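Local coordinates for molybdenum ABC transporter, periplasmic molybdenum-binding protein (Vibrio cholerae, PDB 4RXL) that binds tungstate in a cleft between two lobes and, like other ModA proteins, probably delivers molybdate or tungstate to an ABC importer, at residues Leu116-Val121 / Met128-Ala133; Arg146-Asn151 / Leu157-Arg162. All coordinates share one frame; numbering follows the deposited sequence.

Contact 1 (116-121 with 128-133) and contact 2 (146-151 with 157-162) each join a strand to the helix that follows it, and the two strands are parallel neighbours whose backbones hydrogen-bond to one another. Contact 1 is the deeper, partly buried and larger, burying 217 Å² in all, both sides summed, against 95 Å² for contact 2, which lies at the surface. Their helices pack on opposite faces of the strand pair. The chemistry differs accordingly: contact 1 mixes small aliphatic groups with a lysine stem and a CA-H...O approach at the turn into the helix, whereas contact 2 rests on a single leucine methyl set against an alanine and a threonine.

Contact 1. Residues Leu116-Val121 / Met128-Ala133; sequences LAVAQV and MYAKQA
With CG1 placed anti to its carbonyl carbon (chi1 -61°), Val-118 leans from the strand toward the helix, where its CG1 meets CB of Ala-130 at 4.3 Å. Met-128 has the same first torsion, which lays its CG beside its own backbone N and 3.6 Å from the carbonyl O of Val-121; the near-extended chi2 carries SD away from the carbonyl, and the bend at chi3 concerns only the terminal methyl CE. That same oxygen also lies 3.6 Å from Met-128 CA in a long, bent CA-H...O contact (134° at the hydrogen) that adds to the packing. Strand 116-119 leads through helix 125-137 and the short helix 140-143 to the parallel strand 147-150, a beta-alpha-beta crossover in one lobe of the periplasmic binding protein fold, and this contact joins its first strand to its main helix. The helix begins at Pro-125 and Ala-126, which line the tungstate pocket, and the side chain of Met-128 is about 8 Å from the bound tungstate. Ala-130 suits its inward position because a lone methyl lets the helix come close to the branched Val-118; the same methyl also touches Ile-169 of strand 168-171. Past the end of the strand, Val-121 CB lies 4.2 Å from Lys-131 CB. The fully extended lysine chain lends apolar methylenes at its base, and Trp-140 of helix 140-143 packs on both Val-121 and Lys-131.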
loop_
_atom_site.group_PDB
_atom_site.type_symbol
_atom_site.label_atom_id
_atom_site.label_comp_id
_atom_site.label_asym_id
_atom_site.label_seq_id
_atom_site.Cartn_x
_atom_site.Cartn_y
_atom_site.Cartn_z
ATOM N N LEU A 116 -8.018 7.995 14.533
ATOM C CA LEU A 116 -7.189 8.103 13.334
ATOM C C LEU A 116 -7.215 6.786 12.564
ATOM O O LEU A 116 -6.836 5.737 13.106
ATOM C CB LEU A 116 -5.741 8.428 13.727
ATOM C CG LEU A 116 -4.674 8.597 12.653
ATOM C CD1 LEU A 116 -4.944 9.762 11.716
ATOM C CD2 LEU A 116 -3.320 8.774 13.342
ATOM N N ALA A 117 -7.647 6.837 11.308
ATOM C CA ALA A 117 -7.717 5.631 10.480
ATOM C C ALA A 117 -6.339 5.253 9.980
ATOM O O ALA A 117 -5.667 6.042 9.302
ATOM C CB ALA A 117 -8.665 5.826 9.312
ATOM N N VAL A 118 -5.913 4.042 10.307
ATOM C CA VAL A 118 -4.646 3.506 9.820
ATOM C C VAL A 118 -4.784 2.012 9.598
ATOM O O VAL A 118 -5.682 1.388 10.188
ATOM C CB VAL A 118 -3.487 3.716 10.817
ATOM C CG1 VAL A 118 -3.241 5.200 11.067
ATOM C CG2 VAL A 118 -3.737 2.966 12.128
ATOM N N ALA A 119 -3.924 1.446 8.744
ATOM C CA ALA A 119 -3.852 -0.018 8.640
ATOM C C ALA A 119 -3.112 -0.567 9.868
ATOM O O ALA A 119 -2.418 0.180 10.560
ATOM C CB ALA A 119 -3.205 -0.477 7.358
ATOM N N GLN A 120 -3.328 -1.846 10.177
ATOM C CA GLN A 120 -2.766 -2.473 11.379
ATOM C C GLN A 120 -1.265 -2.160 11.454
ATOM O O GLN A 120 -0.511 -2.509 10.575
ATOM C CB GLN A 120 -3.007 -3.995 11.376
ATOM C CG GLN A 120 -3.122 -4.634 12.765
ATOM C CD GLN A 120 -1.793 -4.708 13.494
ATOM O OE1 GLN A 120 -0.797 -5.184 12.932
ATOM N NE2 GLN A 120 -1.760 -4.227 14.746
ATOM N N VAL A 121 -0.863 -1.530 12.551
ATOM C CA VAL A 121 0.456 -0.887 12.637
ATOM C C VAL A 121 1.630 -1.828 12.848
ATOM O O VAL A 121 2.781 -1.422 12.663
ATOM C CB VAL A 121 0.497 0.212 13.723
ATOM C CG1 VAL A 121 -0.518 1.311 13.447
ATOM C CG2 VAL A 121 0.270 -0.372 15.109
ATOM N N MET A 128 2.657 0.159 9.360
ATOM C CA MET A 128 4.054 0.243 9.794
ATOM C C MET A 128 4.671 1.593 9.413
ATOM O O MET A 128 5.344 2.235 10.254
ATOM C CB MET A 128 4.895 -0.881 9.204
ATOM C CG MET A 128 4.490 -2.293 9.640
ATOM S SD MET A 128 5.257 -3.695 8.722
ATOM C CE MET A 128 6.989 -3.417 9.036
ATOM N N TYR A 129 4.420 2.041 8.176
ATOM C CA TYR A 129 4.932 3.352 7.749
ATOM C C TYR A 129 4.261 4.472 8.542
ATOM O O TYR A 129 4.924 5.416 8.922
ATOM C CB TYR A 129 4.672 3.596 6.262
ATOM C CG TYR A 129 5.333 2.650 5.277
ATOM C CD1 TYR A 129 6.721 2.495 5.201
ATOM C CD2 TYR A 129 4.556 1.981 4.343
ATOM C CE1 TYR A 129 7.302 1.664 4.240
ATOM C CE2 TYR A 129 5.126 1.143 3.389
ATOM C CZ TYR A 129 6.494 0.966 3.359
ATOM O OH TYR A 129 7.027 0.135 2.378
ATOM N N ALA A 130 2.968 4.370 8.780
ATOM C CA ALA A 130 2.271 5.329 9.656
ATOM C C ALA A 130 2.871 5.438 11.045
ATOM O O ALA A 130 3.130 6.551 11.560
ATOM C CB ALA A 130 0.800 4.991 9.745
ATOM N N LYS A 131 3.125 4.296 11.665
ATOM C CA LYS A 131 3.695 4.295 12.995
ATOM C C LYS A 131 5.067 4.949 12.999
ATOM O O LYS A 131 5.351 5.767 13.882
ATOM C CB LYS A 131 3.790 2.871 13.520
ATOM C CG LYS A 131 4.293 2.822 14.947
ATOM C CD LYS A 131 4.315 1.411 15.497
ATOM C CE LYS A 131 5.083 1.380 16.790
ATOM N NZ LYS A 131 5.022 0.036 17.410
ATOM N N GLN A 132 5.898 4.607 12.010
ATOM C CA GLN A 132 7.221 5.261 11.845
ATOM C C GLN A 132 7.087 6.781 11.785
ATOM O O GLN A 132 7.808 7.502 12.484
ATOM C CB GLN A 132 7.940 4.746 10.608
ATOM C CG GLN A 132 8.440 3.305 10.680
ATOM C CD GLN A 132 8.944 2.734 9.344
ATOM O OE1 GLN A 132 8.926 3.380 8.302
ATOM N NE2 GLN A 132 9.371 1.490 9.376
ATOM N N ALA A 133 6.186 7.259 10.929
ATOM C CA ALA A 133 5.998 8.698 10.752
ATOM C C ALA A 133 5.502 9.397 12.019
ATOM O O ALA A 133 5.940 10.497 12.318
ATOM C CB ALA A 133 5.050 8.974 9.598
#

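Contact 2. Residues Arg146-Asn151 / Leu157-Arg162; sequences RLAQTN and LALVER
Leu-159 reaches from the helix to the strand through one methyl, CD1, which touches both Ala-148 and Thr-150. Its CG stands anti to the carbonyl carbon (chi1 -75°) and its CD1 continues outward anti to CA (chi2 175°), an extended form that spans the gap between backbones whose nearest CA atoms, those of Ala-148 and Leu-159, are 8.7 Å apart. CD1 is 3.9 Å from Ala-148 CB and 3.7 Å from Thr-150 CG2, the threonine and leucine meeting tip to tip. Two residues apart on an extended strand, Ala-148 and Thr-150 point to the same side, so one methyl can touch both. Leucine is long enough to bridge the gap, and Ala-148, with only CB, takes up little room beside that methyl. Strand 147-150 leads through helix 153-161 to strand 168-171, and strand 116-119 runs between these two strands, hydrogen-bonded to both; the contact thus belongs to the second of two successive beta-alpha-beta units in this lobe. Leu-159 also rests on Ala-117 of the central strand. Threonine fits its place by dividing its two branches: CG2 serves the leucine, while OG1, set between the backbone N and the carbonyl carbon (chi1 64°), hydrogen-bonds with Asn-152 O and weakly with Val-118 O. Asn-152 and Val-153 line the tungstate pocket, and the side chain of Thr-150 comes within about 7 Å of the bound anion.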
loop_
_atom_site.group_PDB
_atom_site.type_symbol
_atom_site.label_atom_id
_atom_site.label_comp_id
_atom_site.label_asym_id
_atom_site.label_seq_id
_atom_site.Cartn_x
_atom_site.Cartn_y
_atom_site.Cartn_z
ATOM N N ARG A 146 -5.538 6.024 20.074
ATOM C CA ARG A 146 -6.589 6.757 19.357
ATOM C C ARG A 146 -6.647 6.325 17.896
ATOM O O ARG A 146 -7.030 7.114 17.042
ATOM C CB ARG A 146 -6.331 8.276 19.400
ATOM C CG ARG A 146 -6.064 8.870 20.776
ATOM C CD ARG A 146 -7.330 9.353 21.452
ATOM N NE ARG A 146 -7.447 10.815 21.406
ATOM C CZ ARG A 146 -8.380 11.503 20.743
ATOM N NH1 ARG A 146 -9.329 10.889 20.036
ATOM N NH2 ARG A 146 -8.370 12.833 20.800
ATOM N N LEU A 147 -6.264 5.077 17.621
ATOM C CA LEU A 147 -6.278 4.524 16.268
ATOM C C LEU A 147 -7.532 3.694 15.998
ATOM O O LEU A 147 -8.025 2.992 16.878
ATOM C CB LEU A 147 -5.065 3.607 16.048
ATOM C CG LEU A 147 -3.696 4.158 16.434
ATOM C CD1 LEU A 147 -2.650 3.064 16.323
ATOM C CD2 LEU A 147 -3.329 5.350 15.561
ATOM N N ALA A 148 -8.008 3.752 14.752
ATOM C CA ALA A 148 -8.927 2.767 14.214
ATOM C C ALA A 148 -8.133 1.956 13.207
ATOM O O ALA A 148 -7.852 2.423 12.100
ATOM C CB ALA A 148 -10.131 3.437 13.570
ATOM N N GLN A 149 -7.699 0.768 13.623
ATOM C CA GLN A 149 -6.784 -0.023 12.800
ATOM C C GLN A 149 -7.578 -0.971 11.919
ATOM O O GLN A 149 -8.484 -1.645 12.381
ATOM C CB GLN A 149 -5.798 -0.820 13.650
ATOM C CG GLN A 149 -4.904 0.038 14.531
ATOM C CD GLN A 149 -3.820 -0.774 15.235
ATOM O OE1 GLN A 149 -2.958 -1.399 14.588
ATOM N NE2 GLN A 149 -3.854 -0.762 16.563
ATOM N N THR A 150 -7.219 -0.996 10.637
ATOM C CA THR A 150 -7.917 -1.789 9.642
ATOM C C THR A 150 -6.999 -2.847 9.041
ATOM O O THR A 150 -5.763 -2.767 9.144
ATOM C CB THR A 150 -8.428 -0.882 8.510
ATOM O OG1 THR A 150 -7.304 -0.302 7.837
ATOM C CG2 THR A 150 -9.316 0.190 9.063
ATOM N N ASN A 151 -7.597 -3.856 8.394
ATOM C CA ASN A 151 -6.795 -4.947 7.806
ATOM C C ASN A 151 -5.968 -4.582 6.568
ATOM O O ASN A 151 -5.049 -5.330 6.176
ATOM C CB ASN A 151 -7.691 -6.130 7.418
ATOM C CG ASN A 151 -8.330 -6.787 8.598
ATOM O OD1 ASN A 151 -8.105 -6.401 9.733
ATOM N ND2 ASN A 151 -9.167 -7.769 8.332
ATOM N N LEU A 157 -8.696 3.988 4.155
ATOM C CA LEU A 157 -9.274 4.980 3.255
ATOM C C LEU A 157 -10.800 5.068 3.360
ATOM O O LEU A 157 -11.344 6.167 3.492
ATOM C CB LEU A 157 -8.864 4.663 1.812
ATOM C CG LEU A 157 -9.416 5.566 0.707
ATOM C CD1 LEU A 157 -8.860 6.968 0.833
ATOM C CD2 LEU A 157 -9.074 4.978 -0.639
ATOM N N ALA A 158 -11.491 3.925 3.365
ATOM C CA ALA A 158 -12.957 3.936 3.386
ATOM C C ALA A 158 -13.536 4.562 4.654
ATOM O O ALA A 158 -14.616 5.134 4.606
ATOM C CB ALA A 158 -13.494 2.526 3.222
ATOM N N LEU A 159 -12.851 4.419 5.788
ATOM C CA LEU A 159 -13.307 5.043 7.051
ATOM C C LEU A 159 -13.337 6.568 6.934
ATOM O O LEU A 159 -14.224 7.240 7.450
ATOM C CB LEU A 159 -12.403 4.660 8.229
ATOM C CG LEU A 159 -12.527 3.255 8.801
ATOM C CD1 LEU A 159 -11.472 3.039 9.877
ATOM C CD2 LEU A 159 -13.943 3.010 9.333
ATOM N N VAL A 160 -12.326 7.090 6.241
ATOM C CA VAL A 160 -12.203 8.508 6.004
ATOM C C VAL A 160 -13.263 8.946 4.986
ATOM O O VAL A 160 -13.927 9.955 5.199
ATOM C CB VAL A 160 -10.769 8.913 5.569
ATOM C CG1 VAL A 160 -10.631 10.432 5.550
ATOM C CG2 VAL A 160 -9.761 8.302 6.537
ATOM N N GLU A 161 -13.422 8.184 3.898
ATOM C CA GLU A 161 -14.457 8.459 2.891
ATOM C C GLU A 161 -15.847 8.530 3.506
ATOM O O GLU A 161 -16.663 9.395 3.154
ATOM C CB GLU A 161 -14.435 7.406 1.788
ATOM C CG GLU A 161 -13.189 7.427 0.931
ATOM C CD GLU A 161 -13.224 6.380 -0.172
ATOM O OE1 GLU A 161 -13.811 5.290 0.044
ATOM O OE2 GLU A 161 -12.651 6.647 -1.251
ATOM N N ARG A 162 -16.130 7.619 4.430
ATOM C CA ARG A 162 -17.437 7.619 5.124
ATOM C C ARG A 162 -17.569 8.685 6.210
ATOM O O ARG A 162 -18.644 8.879 6.756
ATOM C CB ARG A 162 -17.733 6.239 5.713
ATOM C CG ARG A 162 -17.835 5.155 4.652
ATOM C CD ARG A 162 -18.618 3.957 5.163
ATOM N NE ARG A 162 -17.904 3.207 6.199
ATOM C CZ ARG A 162 -16.915 2.344 5.969
ATOM N NH1 ARG A 162 -16.473 2.119 4.732
ATOM N NH2 ARG A 162 -16.350 1.706 6.992
#